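Local coordinates for PrgA (PDB 6Z9K), which extends from the enterococcal cell wall and provides surface exclusion against unwanted conjugation, this chain being its CAP domain, which binds a metal ion, at residues P19-A24 with A32-T37; L83-R88 with L93-V98; A124-A129 with F134-G139. All coordinates share one frame; numbering follows the deposited sequence.

The three contacts follow one another along the CAP domain, each closing before the next opens. Interaction 1 lies at the surface, between the loop before helix 26-29 and the start of helix 32-45. Interaction 2, the most central, ties helix 70-90 to the chain that enters strand 97-98, and interaction 3 fastens helix 122-132 to the loop that leads to strand 144-148. Centres of 1 and 2 are 21 Å apart, and the two touch through Phe22 and Val87; 2 and 3 stand 24 Å apart, 1 and 3 34 Å, without touching. Interactions 2 and 3 thus each fix how the chain leaves a helix, while interaction 1 pins an N-terminal loop.

Interaction 1: P19-A24 with A32-T37; sequences PPKFSA and AEEIAT
The backbones of 19-24 and 32-37 stay well separated, Lys21 and Glu34 being the nearest pair with their CA atoms 8.4 Å apart, and side chains alone bridge the distance. Lys21 NZ donates to Glu34 OE2 at 2.8 Å, a surface salt bridge that is also a hydrogen bond. The ammonium meets the anti lone pair of OE2, on the side turned away from OE1. OE1 accepts from the backbone N of Ser31, just ahead of the helix, which is the glutamate half of a capping box; both carboxylate oxygens have a partner, which would limit the group's rotation. Lys21 suits the task because its chain runs out almost straight beyond CG, crossing the glutamate side chain at about a right angle; its CD also passes 3.6 Å from Glu34 OE2. The loop makes a type II beta turn from Pro19 to Phe22, its Phe22 N to Pro19 O bond weak. Pro20 has the phi of -58° that the first central position demands, whereas Lys21 takes the positive phi (73°) needed at the second, which glycine or asparagine adopts more easily; its CB points toward the helix. Glu34 lies in the first turn of helix 32-45, where a negative charge probably interacts favourably with the helix dipole. Pro19 rests on Leu38 and Ala42 of that helix, and Phe22 meets the ring of Phe176 edge-to-face.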
ATOM      1  N   PRO A  19     -17.442   2.192   4.313  1.00 17.09           N
ATOM      2  CA  PRO A  19     -18.843   1.822   4.507  1.00 17.78           C
ATOM      3  C   PRO A  19     -19.233   1.946   5.968  1.00 17.73           C
ATOM      4  O   PRO A  19     -18.371   1.951   6.861  1.00 18.34           O
ATOM      5  CB  PRO A  19     -18.839   0.343   4.119  1.00 17.72           C
ATOM      6  CG  PRO A  19     -17.482  -0.131   4.548  1.00 16.93           C
ATOM      7  CD  PRO A  19     -16.553   1.023   4.218  1.00 16.65           C
ATOM      8  N   PRO A  20     -20.542   2.013   6.271  1.00 18.13           N
ATOM      9  CA  PRO A  20     -20.981   1.914   7.657  1.00 18.89           C
ATOM     10  C   PRO A  20     -20.525   0.618   8.312  1.00 18.23           C
ATOM     11  O   PRO A  20     -20.412  -0.412   7.623  1.00 18.16           O
ATOM     12  CB  PRO A  20     -22.518   1.956   7.557  1.00 19.08           C
ATOM     13  CG  PRO A  20     -22.800   2.566   6.207  1.00 18.81           C
ATOM     14  CD  PRO A  20     -21.661   2.062   5.328  1.00 18.20           C
ATOM     15  N   LYS A  21     -20.197   0.697   9.598  1.00 18.03           N
ATOM     16  CA  LYS A  21     -19.778  -0.436  10.449  1.00 18.82           C
ATOM     17  C   LYS A  21     -18.379  -0.905  10.120  1.00 18.08           C
ATOM     18  O   LYS A  21     -17.933  -1.871  10.714  1.00 18.06           O
ATOM     19  CB  LYS A  21     -20.741  -1.623  10.361  1.00 19.27           C
ATOM     20  CG  LYS A  21     -22.172  -1.233  10.622  1.00 20.14           C
ATOM     21  CD  LYS A  21     -23.021  -2.455  10.733  1.00 20.83           C
ATOM     22  CE  LYS A  21     -24.472  -2.119  10.639  1.00 21.57           C
ATOM     23  NZ  LYS A  21     -25.339  -3.318  10.701  1.00 21.87           N
ATOM     24  N   PHE A  22     -17.599  -0.128   9.386  1.00 17.25           N
ATOM     25  CA  PHE A  22     -16.191  -0.492   9.146  1.00 17.56           C
ATOM     26  C   PHE A  22     -15.371  -0.388  10.428  1.00 18.27           C
ATOM     27  O   PHE A  22     -15.604   0.509  11.241  1.00 18.64           O
ATOM     28  CB  PHE A  22     -15.596   0.370   8.036  1.00 17.03           C
ATOM     29  CG  PHE A  22     -14.240  -0.132   7.573  1.00 16.71           C
ATOM     30  CD1 PHE A  22     -14.116  -1.357   6.934  1.00 16.75           C
ATOM     31  CD2 PHE A  22     -13.086   0.608   7.769  1.00 17.93           C
ATOM     32  CE1 PHE A  22     -12.884  -1.804   6.469  1.00 17.25           C
ATOM     33  CE2 PHE A  22     -11.846   0.118   7.374  1.00 17.16           C
ATOM     34  CZ  PHE A  22     -11.767  -1.056   6.686  1.00 16.85           C
ATOM     35  N   SER A  23     -14.444  -1.330  10.611  1.00 17.95           N
ATOM     36  CA  SER A  23     -13.459  -1.334  11.713  1.00 18.64           C
ATOM     37  C   SER A  23     -12.308  -2.229  11.297  1.00 18.58           C
ATOM     38  O   SER A  23     -12.462  -2.942  10.293  1.00 20.40           O
ATOM     39  CB  SER A  23     -14.060  -1.819  13.003  1.00 19.67           C
ATOM     40  OG  SER A  23     -14.347  -3.200  12.910  1.00 21.31           O
ATOM     41  N   ALA A  24     -11.194  -2.129  12.004  1.00 20.01           N
ATOM     42  CA  ALA A  24      -9.981  -2.890  11.673  1.00 20.21           C
ATOM     43  C   ALA A  24     -10.233  -4.391  11.898  1.00 22.60           C
ATOM     44  O   ALA A  24      -9.465  -5.184  11.352  1.00 23.77           O
ATOM     45  CB  ALA A  24      -8.836  -2.369  12.502  1.00 20.95           C
ATOM     46  N   ALA A  32     -22.187 -12.635   9.832  1.00 24.27           N
ATOM     47  CA  ALA A  32     -22.051 -13.045   8.416  1.00 25.08           C
ATOM     48  C   ALA A  32     -22.839 -12.118   7.496  1.00 24.78           C
ATOM     49  O   ALA A  32     -22.255 -11.698   6.464  1.00 23.55           O
ATOM     50  CB  ALA A  32     -22.491 -14.492   8.258  1.00 26.59           C
ATOM     51  N   GLU A  33     -24.097 -11.825   7.827  1.00 25.29           N
ATOM     52  CA  GLU A  33     -24.965 -10.999   6.960  1.00 27.30           C
ATOM     53  C   GLU A  33     -24.393  -9.565   6.903  1.00 24.63           C
ATOM     54  O   GLU A  33     -24.285  -8.981   5.801  1.00 25.07           O
ATOM     55  CB  GLU A  33     -26.409 -11.005   7.444  1.00 30.26           C
ATOM     56  CG  GLU A  33     -27.300 -10.313   6.439  1.00 33.31           C
ATOM     57  CD  GLU A  33     -28.784 -10.358   6.724  1.00 36.99           C
ATOM     58  OE1 GLU A  33     -29.274 -11.400   7.249  1.00 40.24           O
ATOM     59  OE2 GLU A  33     -29.454  -9.349   6.359  1.00 40.94           O
ATOM     60  N   GLU A  34     -23.955  -9.007   8.022  1.00 23.12           N
ATOM     61  CA  GLU A  34     -23.389  -7.625   8.039  1.00 22.06           C
ATOM     62  C   GLU A  34     -22.061  -7.593   7.271  1.00 21.24           C
ATOM     63  O   GLU A  34     -21.759  -6.569   6.635  1.00 22.26           O
ATOM     64  CB  GLU A  34     -23.055  -7.178   9.454  1.00 22.19           C
ATOM     65  CG  GLU A  34     -24.283  -6.899  10.271  1.00 23.67           C
ATOM     66  CD  GLU A  34     -23.964  -6.594  11.731  1.00 25.24           C
ATOM     67  OE1 GLU A  34     -23.363  -7.451  12.404  1.00 26.11           O
ATOM     68  OE2 GLU A  34     -24.300  -5.449  12.193  1.00 26.98           O
ATOM     69  N   ILE A  35     -21.228  -8.621   7.397  1.00 21.58           N
ATOM     70  CA  ILE A  35     -19.947  -8.681   6.620  1.00 21.29           C
ATOM     71  C   ILE A  35     -20.278  -8.643   5.125  1.00 21.85           C
ATOM     72  O   ILE A  35     -19.643  -7.858   4.390  1.00 21.51           O
ATOM     73  CB  ILE A  35     -19.121  -9.920   6.985  1.00 21.11           C
ATOM     74  CG1 ILE A  35     -18.581  -9.805   8.414  1.00 21.18           C
ATOM     75  CG2 ILE A  35     -17.976 -10.113   5.962  1.00 20.46           C
ATOM     76  CD1 ILE A  35     -18.094 -11.051   9.001  1.00 22.71           C
ATOM     77  N   ALA A  36     -21.202  -9.468   4.664  1.00 22.60           N
ATOM     78  CA  ALA A  36     -21.553  -9.563   3.236  1.00 23.81           C
ATOM     79  C   ALA A  36     -21.988  -8.175   2.766  1.00 23.79           C
ATOM     80  O   ALA A  36     -21.597  -7.732   1.659  1.00 24.40           O
ATOM     81  CB  ALA A  36     -22.600 -10.621   2.999  1.00 25.10           C
ATOM     82  N   THR A  37     -22.852  -7.524   3.549  1.00 22.37           N
ATOM     83  CA  THR A  37     -23.440  -6.209   3.199  1.00 21.78           C
ATOM     84  C   THR A  37     -22.332  -5.167   3.141  1.00 20.91           C
ATOM     85  O   THR A  37     -22.277  -4.405   2.178  1.00 21.45           O
ATOM     86  CB  THR A  37     -24.517  -5.815   4.226  1.00 22.12           C
ATOM     87  OG1 THR A  37     -25.633  -6.702   4.075  1.00 23.71           O
ATOM     88  CG2 THR A  37     -24.980  -4.396   4.057  1.00 22.32           C
TER

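Interaction 2: L83-R88 with L93-V98; sequences LLNDVR and LSQLSV
Leu93 N donates to Arg88 O at 2.9 Å, a bond from residue i+5 back to i that is consistent with a Schellman motif ending helix 70-90 in the CAP domain. Beyond it the chain runs back beside the helix into strand 97-98, held by Asn85 and Arg88. Asn85 pairs its amide with both polar backbone atoms of Leu96, much as a neighbouring strand would: Leu96 N donates to Asn85 OD1 at 2.8 Å, tilted 24° from the plane of that carbonyl, and Asn85 ND2 donates to Leu96 O at 2.9 Å, in the carbonyl plane and on a lone pair. ND2 also donates to Ala234 O, so both of its hydrogens can be used. Arg88 grips one atom side-on, NE lying 2.8 Å and NH2 3.0 Å from Ser94 O, with NE nearly on the extension of that carbonyl bond. The bend at chi3 (65°) swings the guanidinium round to this oxygen. Leu96 CD2 lies over one of its faces and Leu93 CB over the other, each offset toward the rim. The other methyl of Leu96, CD1, packs 3.6 Å from Leu84 CD2. NH1 donates to Leu189 O and NH2 to Gln191 O, and Ser94 OG bonds to Lys194 O. The bonds of this buried arginine described here go mainly to backbone carbonyls, whose dipoles point at the charge and would probably offset part of the cost of burying it.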
ATOM      1  N   LEU A  83      -3.266   7.539   1.046  1.00 16.20           N
ATOM      2  CA  LEU A  83      -4.545   6.811   0.999  1.00 16.29           C
ATOM      3  C   LEU A  83      -4.735   5.997   2.281  1.00 15.43           C
ATOM      4  O   LEU A  83      -5.870   6.001   2.844  1.00 15.97           O
ATOM      5  CB  LEU A  83      -4.585   5.865  -0.204  1.00 17.38           C
ATOM      6  CG  LEU A  83      -4.539   6.566  -1.550  1.00 19.67           C
ATOM      7  CD1 LEU A  83      -4.631   5.524  -2.692  1.00 20.30           C
ATOM      8  CD2 LEU A  83      -5.607   7.617  -1.684  1.00 22.82           C
ATOM      9  N   LEU A  84      -3.721   5.281   2.713  1.00 15.17           N
ATOM     10  CA  LEU A  84      -3.866   4.413   3.890  1.00 15.21           C
ATOM     11  C   LEU A  84      -4.029   5.250   5.163  1.00 14.93           C
ATOM     12  O   LEU A  84      -4.839   4.871   6.026  1.00 16.00           O
ATOM     13  CB  LEU A  84      -2.690   3.447   3.966  1.00 15.84           C
ATOM     14  CG  LEU A  84      -2.784   2.427   5.078  1.00 16.92           C
ATOM     15  CD1 LEU A  84      -4.073   1.587   4.998  1.00 17.20           C
ATOM     16  CD2 LEU A  84      -1.552   1.514   5.042  1.00 17.51           C
ATOM     17  N   ASN A  85      -3.283   6.320   5.293  1.00 15.55           N
ATOM     18  CA  ASN A  85      -3.354   7.194   6.493  1.00 16.58           C
ATOM     19  C   ASN A  85      -4.754   7.813   6.585  1.00 17.48           C
ATOM     20  O   ASN A  85      -5.217   8.051   7.713  1.00 18.78           O
ATOM     21  CB  ASN A  85      -2.325   8.309   6.509  1.00 17.05           C
ATOM     22  CG  ASN A  85      -0.988   7.862   7.054  1.00 17.45           C
ATOM     23  OD1 ASN A  85      -0.956   6.828   7.733  1.00 18.96           O
ATOM     24  ND2 ASN A  85       0.047   8.693   6.858  1.00 17.31           N
ATOM     25  N   ASP A  86      -5.396   8.088   5.468  1.00 17.60           N
ATOM     26  CA  ASP A  86      -6.760   8.666   5.488  1.00 19.81           C
ATOM     27  C   ASP A  86      -7.661   7.671   6.238  1.00 18.66           C
ATOM     28  O   ASP A  86      -8.430   8.086   7.098  1.00 20.33           O
ATOM     29  CB  ASP A  86      -7.174   9.029   4.075  1.00 20.89           C
ATOM     30  CG  ASP A  86      -8.595   9.548   3.940  1.00 25.68           C
ATOM     31  OD1 ASP A  86      -8.849  10.592   4.515  1.00 29.26           O
ATOM     32  OD2 ASP A  86      -9.419   8.889   3.262  1.00 29.46           O
ATOM     33  N   VAL A  87      -7.579   6.389   5.917  1.00 17.34           N
ATOM     34  CA  VAL A  87      -8.404   5.351   6.564  1.00 16.20           C
ATOM     35  C   VAL A  87      -7.940   5.225   8.012  1.00 16.67           C
ATOM     36  O   VAL A  87      -8.739   5.209   8.941  1.00 16.41           O
ATOM     37  CB  VAL A  87      -8.258   4.032   5.800  1.00 16.13           C
ATOM     38  CG1 VAL A  87      -8.947   2.885   6.478  1.00 15.84           C
ATOM     39  CG2 VAL A  87      -8.756   4.197   4.384  1.00 16.41           C
ATOM     40  N   ARG A  88      -6.626   5.131   8.231  1.00 16.44           N
ATOM     41  CA  ARG A  88      -6.096   4.896   9.599  1.00 16.76           C
ATOM     42  C   ARG A  88      -6.515   6.050  10.520  1.00 17.70           C
ATOM     43  O   ARG A  88      -6.943   5.767  11.680  1.00 18.79           O
ATOM     44  CB  ARG A  88      -4.583   4.731   9.538  1.00 16.84           C
ATOM     45  CG  ARG A  88      -4.195   3.383   8.957  1.00 16.74           C
ATOM     46  CD  ARG A  88      -2.704   3.160   8.910  1.00 16.84           C
ATOM     47  NE  ARG A  88      -2.067   3.102  10.225  1.00 17.26           N
ATOM     48  CZ  ARG A  88      -1.858   2.019  10.951  1.00 17.15           C
ATOM     49  NH1 ARG A  88      -2.091   0.801  10.482  1.00 17.35           N
ATOM     50  NH2 ARG A  88      -1.381   2.159  12.169  1.00 18.39           N
ATOM     51  N   LEU A  93      -6.087   5.282  14.416  1.00 20.36           N
ATOM     52  CA  LEU A  93      -4.831   4.487  14.405  1.00 20.46           C
ATOM     53  C   LEU A  93      -3.615   5.370  14.126  1.00 20.95           C
ATOM     54  O   LEU A  93      -3.747   6.451  13.499  1.00 20.89           O
ATOM     55  CB  LEU A  93      -4.969   3.439  13.311  1.00 19.59           C
ATOM     56  CG  LEU A  93      -6.033   2.376  13.520  1.00 21.13           C
ATOM     57  CD1 LEU A  93      -6.279   1.613  12.257  1.00 21.02           C
ATOM     58  CD2 LEU A  93      -5.609   1.453  14.614  1.00 24.08           C
ATOM     59  N   SER A  94      -2.424   4.927  14.555  1.00 20.95           N
ATOM     60  CA  SER A  94      -1.202   5.713  14.355  1.00 22.13           C
ATOM     61  C   SER A  94      -1.046   6.007  12.870  1.00 20.74           C
ATOM     62  O   SER A  94      -1.403   5.117  12.021  1.00 21.84           O
ATOM     63  CB  SER A  94       0.002   4.953  14.924  1.00 22.78           C
ATOM     64  OG  SER A  94       0.079   3.639  14.334  1.00 23.45           O
ATOM     65  N   GLN A  95      -0.500   7.161  12.549  1.00 21.75           N
ATOM     66  CA  GLN A  95      -0.277   7.674  11.181  1.00 22.49           C
ATOM     67  C   GLN A  95       1.105   7.231  10.714  1.00 21.78           C
ATOM     68  O   GLN A  95       2.011   7.160  11.534  1.00 23.11           O
ATOM     69  CB  GLN A  95      -0.353   9.193  11.187  1.00 25.24           C
ATOM     70  CG  GLN A  95      -1.727   9.714  11.534  1.00 26.96           C
ATOM     71  CD  GLN A  95      -2.710   9.231  10.516  1.00 26.51           C
ATOM     72  OE1 GLN A  95      -3.340   8.190  10.720  1.00 31.71           O
ATOM     73  NE2 GLN A  95      -2.798   9.952   9.409  1.00 26.76           N
ATOM     74  N   LEU A  96       1.252   6.928   9.445  1.00 18.68           N
ATOM     75  CA  LEU A  96       2.509   6.368   8.897  1.00 18.51           C
ATOM     76  C   LEU A  96       3.327   7.471   8.257  1.00 18.10           C
ATOM     77  O   LEU A  96       2.784   8.344   7.613  1.00 19.20           O
ATOM     78  CB  LEU A  96       2.189   5.261   7.893  1.00 18.91           C
ATOM     79  CG  LEU A  96       1.166   4.229   8.373  1.00 20.54           C
ATOM     80  CD1 LEU A  96       0.697   3.333   7.265  1.00 22.98           C
ATOM     81  CD2 LEU A  96       1.697   3.373   9.497  1.00 24.55           C
ATOM     82  N   SER A  97       4.639   7.362   8.419  0.50 17.43           N
ATOM     83  CA  SER A  97       5.649   8.208   7.772  0.50 17.26           C
ATOM     84  C   SER A  97       6.122   7.516   6.508  0.50 16.87           C
ATOM     85  O   SER A  97       5.946   6.286   6.416  0.50 16.26           O
ATOM     86  CB  SER A  97       6.796   8.485   8.696  0.50 17.76           C
ATOM     87  OG  SER A  97       7.516   7.308   9.025  0.50 16.51           O
ATOM     88  N   VAL A  98       6.708   8.307   5.609  1.00 17.76           N
ATOM     89  CA  VAL A  98       7.596   7.854   4.529  1.00 17.87           C
ATOM     90  C   VAL A  98       8.974   8.421   4.829  1.00 18.63           C
ATOM     91  O   VAL A  98       9.097   9.600   5.132  1.00 19.95           O
ATOM     92  CB  VAL A  98       7.057   8.311   3.179  1.00 18.08           C
ATOM     93  CG1 VAL A  98       8.038   7.953   2.083  1.00 18.45           C
ATOM     94  CG2 VAL A  98       5.712   7.669   2.928  1.00 17.48           C
TER

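Interaction 3: A124-A129 with F134-G139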
ATOM      1  N   ALA A 124      13.915 -13.391   0.897  1.00 14.37           N
ATOM      2  CA  ALA A 124      14.174 -12.023   0.439  1.00 14.15           C
ATOM      3  C   ALA A 124      13.814 -11.013   1.541  1.00 13.85           C
ATOM      4  O   ALA A 124      14.570 -10.031   1.779  1.00 13.33           O
ATOM      5  CB  ALA A 124      13.357 -11.697  -0.778  1.00 14.82           C
ATOM      6  N   ILE A 125      12.656 -11.180   2.174  1.00 13.49           N
ATOM      7  CA  ILE A 125      12.203 -10.200   3.176  1.00 13.64           C
ATOM      8  C   ILE A 125      13.172 -10.170   4.349  1.00 13.19           C
ATOM      9  O   ILE A 125      13.557  -9.084   4.785  1.00 12.94           O
ATOM     10  CB  ILE A 125      10.755 -10.549   3.581  1.00 13.73           C
ATOM     11  CG1 ILE A 125       9.790 -10.348   2.396  1.00 13.49           C
ATOM     12  CG2 ILE A 125      10.319  -9.731   4.779  1.00 13.87           C
ATOM     13  CD1 ILE A 125       8.431 -11.044   2.575  1.00 13.77           C
ATOM     14  N   ASN A 126      13.544 -11.334   4.868  1.00 13.48           N
ATOM     15  CA  ASN A 126      14.471 -11.397   6.013  1.00 14.59           C
ATOM     16  C   ASN A 126      15.889 -10.959   5.637  1.00 14.04           C
ATOM     17  O   ASN A 126      16.533 -10.317   6.469  1.00 14.37           O
ATOM     18  CB  ASN A 126      14.440 -12.781   6.612  1.00 15.53           C
ATOM     19  CG  ASN A 126      13.146 -12.995   7.368  1.00 16.96           C
ATOM     20  OD1 ASN A 126      12.807 -12.181   8.212  1.00 17.23           O
ATOM     21  ND2 ASN A 126      12.416 -14.072   7.077  1.00 17.07           N
ATOM     22  N   LYS A 127      16.308 -11.227   4.413  1.00 13.49           N
ATOM     23  CA  LYS A 127      17.650 -10.763   4.000  1.00 13.72           C
ATOM     24  C   LYS A 127      17.646  -9.229   3.965  1.00 13.20           C
ATOM     25  O   LYS A 127      18.600  -8.577   4.451  1.00 13.05           O
ATOM     26  CB  LYS A 127      18.014 -11.322   2.634  1.00 13.92           C
ATOM     27  CG  LYS A 127      19.400 -10.977   2.123  1.00 14.48           C
ATOM     28  CD  LYS A 127      19.652 -11.542   0.726  1.00 15.02           C
ATOM     29  CE  LYS A 127      21.119 -11.613   0.376  1.00 15.74           C
ATOM     30  NZ  LYS A 127      21.766 -10.285   0.167  1.00 15.71           N
ATOM     31  N   ALA A 128      16.657  -8.637   3.350  1.00 13.24           N
ATOM     32  CA  ALA A 128      16.480  -7.177   3.306  1.00 13.04           C
ATOM     33  C   ALA A 128      16.387  -6.637   4.738  1.00 13.43           C
ATOM     34  O   ALA A 128      16.952  -5.596   5.038  1.00 14.34           O
ATOM     35  CB  ALA A 128      15.264  -6.799   2.489  1.00 13.02           C
ATOM     36  N   ALA A 129      15.616  -7.302   5.583  1.00 13.82           N
ATOM     37  CA  ALA A 129      15.435  -6.823   6.963  1.00 14.25           C
ATOM     38  C   ALA A 129      16.802  -6.757   7.632  1.00 14.56           C
ATOM     39  O   ALA A 129      17.189  -5.692   8.160  1.00 14.98           O
ATOM     40  CB  ALA A 129      14.487  -7.733   7.683  1.00 14.69           C
ATOM     41  N   PHE A 134      16.619  -4.294  10.512  1.00 15.27           N
ATOM     42  CA  PHE A 134      15.345  -4.804  11.056  1.00 15.36           C
ATOM     43  C   PHE A 134      15.515  -6.236  11.544  1.00 16.11           C
ATOM     44  O   PHE A 134      16.319  -7.014  11.031  1.00 15.16           O
ATOM     45  CB  PHE A 134      14.258  -4.717   9.982  1.00 15.12           C
ATOM     46  CG  PHE A 134      13.848  -3.312   9.666  1.00 14.88           C
ATOM     47  CD1 PHE A 134      14.567  -2.545   8.759  1.00 14.95           C
ATOM     48  CD2 PHE A 134      12.789  -2.696  10.322  1.00 15.33           C
ATOM     49  CE1 PHE A 134      14.233  -1.251   8.458  1.00 15.25           C
ATOM     50  CE2 PHE A 134      12.428  -1.393  10.008  1.00 16.11           C
ATOM     51  CZ  PHE A 134      13.144  -0.661   9.098  1.00 16.35           C
ATOM     52  N   LYS A 135      14.638  -6.627  12.454  1.00 16.39           N
ATOM     53  CA  LYS A 135      14.589  -7.984  12.996  1.00 16.61           C
ATOM     54  C   LYS A 135      14.175  -8.968  11.912  1.00 15.30           C
ATOM     55  O   LYS A 135      13.343  -8.643  11.057  1.00 15.31           O
ATOM     56  CB  LYS A 135      13.618  -8.052  14.169  1.00 18.18           C
ATOM     57  CG  LYS A 135      14.108  -7.206  15.330  1.00 19.97           C
ATOM     58  CD  LYS A 135      13.067  -7.041  16.385  1.00 21.63           C
ATOM     59  CE  LYS A 135      13.737  -6.481  17.617  1.00 24.39           C
ATOM     60  NZ  LYS A 135      12.729  -6.059  18.606  1.00 26.98           N
ATOM     61  N   GLU A 136      14.782 -10.155  11.979  1.00 16.50           N
ATOM     62  CA  GLU A 136      14.386 -11.263  11.085  1.00 15.85           C
ATOM     63  C   GLU A 136      13.395 -12.178  11.809  1.00 16.15           C
ATOM     64  O   GLU A 136      13.525 -12.420  13.036  1.00 16.85           O
ATOM     65  CB  GLU A 136      15.591 -12.086  10.685  1.00 17.21           C
ATOM     66  CG  GLU A 136      16.597 -11.336   9.864  1.00 17.21           C
ATOM     67  CD  GLU A 136      17.695 -12.272   9.385  1.00 19.96           C
ATOM     68  OE1 GLU A 136      18.840 -12.161   9.898  1.00 22.35           O
ATOM     69  OE2 GLU A 136      17.381 -13.090   8.454  1.00 22.22           O
ATOM     70  N   TYR A 137      12.534 -12.816  11.033  1.00 16.88           N
ATOM     71  CA  TYR A 137      11.545 -13.816  11.514  1.00 17.49           C
ATOM     72  C   TYR A 137      11.659 -14.987  10.546  1.00 18.07           C
ATOM     73  O   TYR A 137      10.958 -15.022   9.569  1.00 18.19           O
ATOM     74  CB  TYR A 137      10.162 -13.189  11.532  1.00 17.46           C
ATOM     75  CG  TYR A 137      10.098 -11.953  12.395  1.00 16.91           C
ATOM     76  CD1 TYR A 137      10.412 -10.712  11.889  1.00 16.60           C
ATOM     77  CD2 TYR A 137       9.805 -12.035  13.745  1.00 18.37           C
ATOM     78  CE1 TYR A 137      10.421  -9.568  12.671  1.00 17.25           C
ATOM     79  CE2 TYR A 137       9.746 -10.899  14.535  1.00 18.28           C
ATOM     80  CZ  TYR A 137      10.089  -9.664  14.018  1.00 17.50           C
ATOM     81  OH  TYR A 137      10.036  -8.588  14.869  1.00 18.68           O
ATOM     82  N   PRO A 138      12.603 -15.910  10.757  1.00 20.11           N
ATOM     83  CA  PRO A 138      12.900 -16.985   9.790  1.00 21.50           C
ATOM     84  C   PRO A 138      11.640 -17.728   9.345  1.00 21.26           C
ATOM     85  O   PRO A 138      10.847 -18.106  10.189  1.00 22.57           O
ATOM     86  CB  PRO A 138      13.824 -17.869  10.624  1.00 23.22           C
ATOM     87  CG  PRO A 138      14.598 -16.855  11.461  1.00 23.23           C
ATOM     88  CD  PRO A 138      13.482 -15.942  11.932  1.00 22.00           C
ATOM     89  N   GLY A 139      11.413 -17.765   8.038  1.00 21.88           N
ATOM     90  CA  GLY A 139      10.274 -18.477   7.428  1.00 22.56           C
ATOM     91  C   GLY A 139       8.966 -17.714   7.428  1.00 23.09           C
ATOM     92  O   GLY A 139       7.984 -18.254   6.867  1.00 25.30           O
TER
HETATM   93  O   HOH W   1      13.031 -16.998   5.773  1.00 25.18           O
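Asn126 ND2 has two hydrogens for three partners: Tyr137 O at 3.0 Å, a water at 3.3 Å and, weakly, Met140 O share them. The same water accepts from Gly139 N at 2.9 Å, carrying the link on to Gly139. On the other end of the amide, Tyr137 N donates to Asn126 OD1 at 2.9 Å, almost straight at 173°. Asparagine suits the place because one side chain offers an acceptor and a donor to the N and O of a single residue, and CG set anti to the carbonyl carbon (chi1 -73°) brings OD1 and ND2 to that pair together. The fit is not flat, however, since Tyr137 N stands above the carbonyl plane of the amide, and ND2 likewise approaches Tyr137 O from well above its carbonyl plane. Glu136 lays its chain beside this asparagine, OE2 coming within 3.5 Å of Asn126 CB. One turn further along the helix, Phe134 N donates to Ala129 O at 2.8 Å, again from above the carbonyl plane. The small methyl of Ala129 lets the loop come close, and its CB meets Phe134 CB at 3.8 Å. From there the phenyl ring leads away from the helix segment, stacking on Phe105 and meeting Tyr217 edge-to-face, while Tyr137 sets its ring edge-to-face with Tyr142. The bond from Phe134 back five residues to Ala129, with apolar contact between the same two residues, is consistent with a Schellman motif closing helix 122-132.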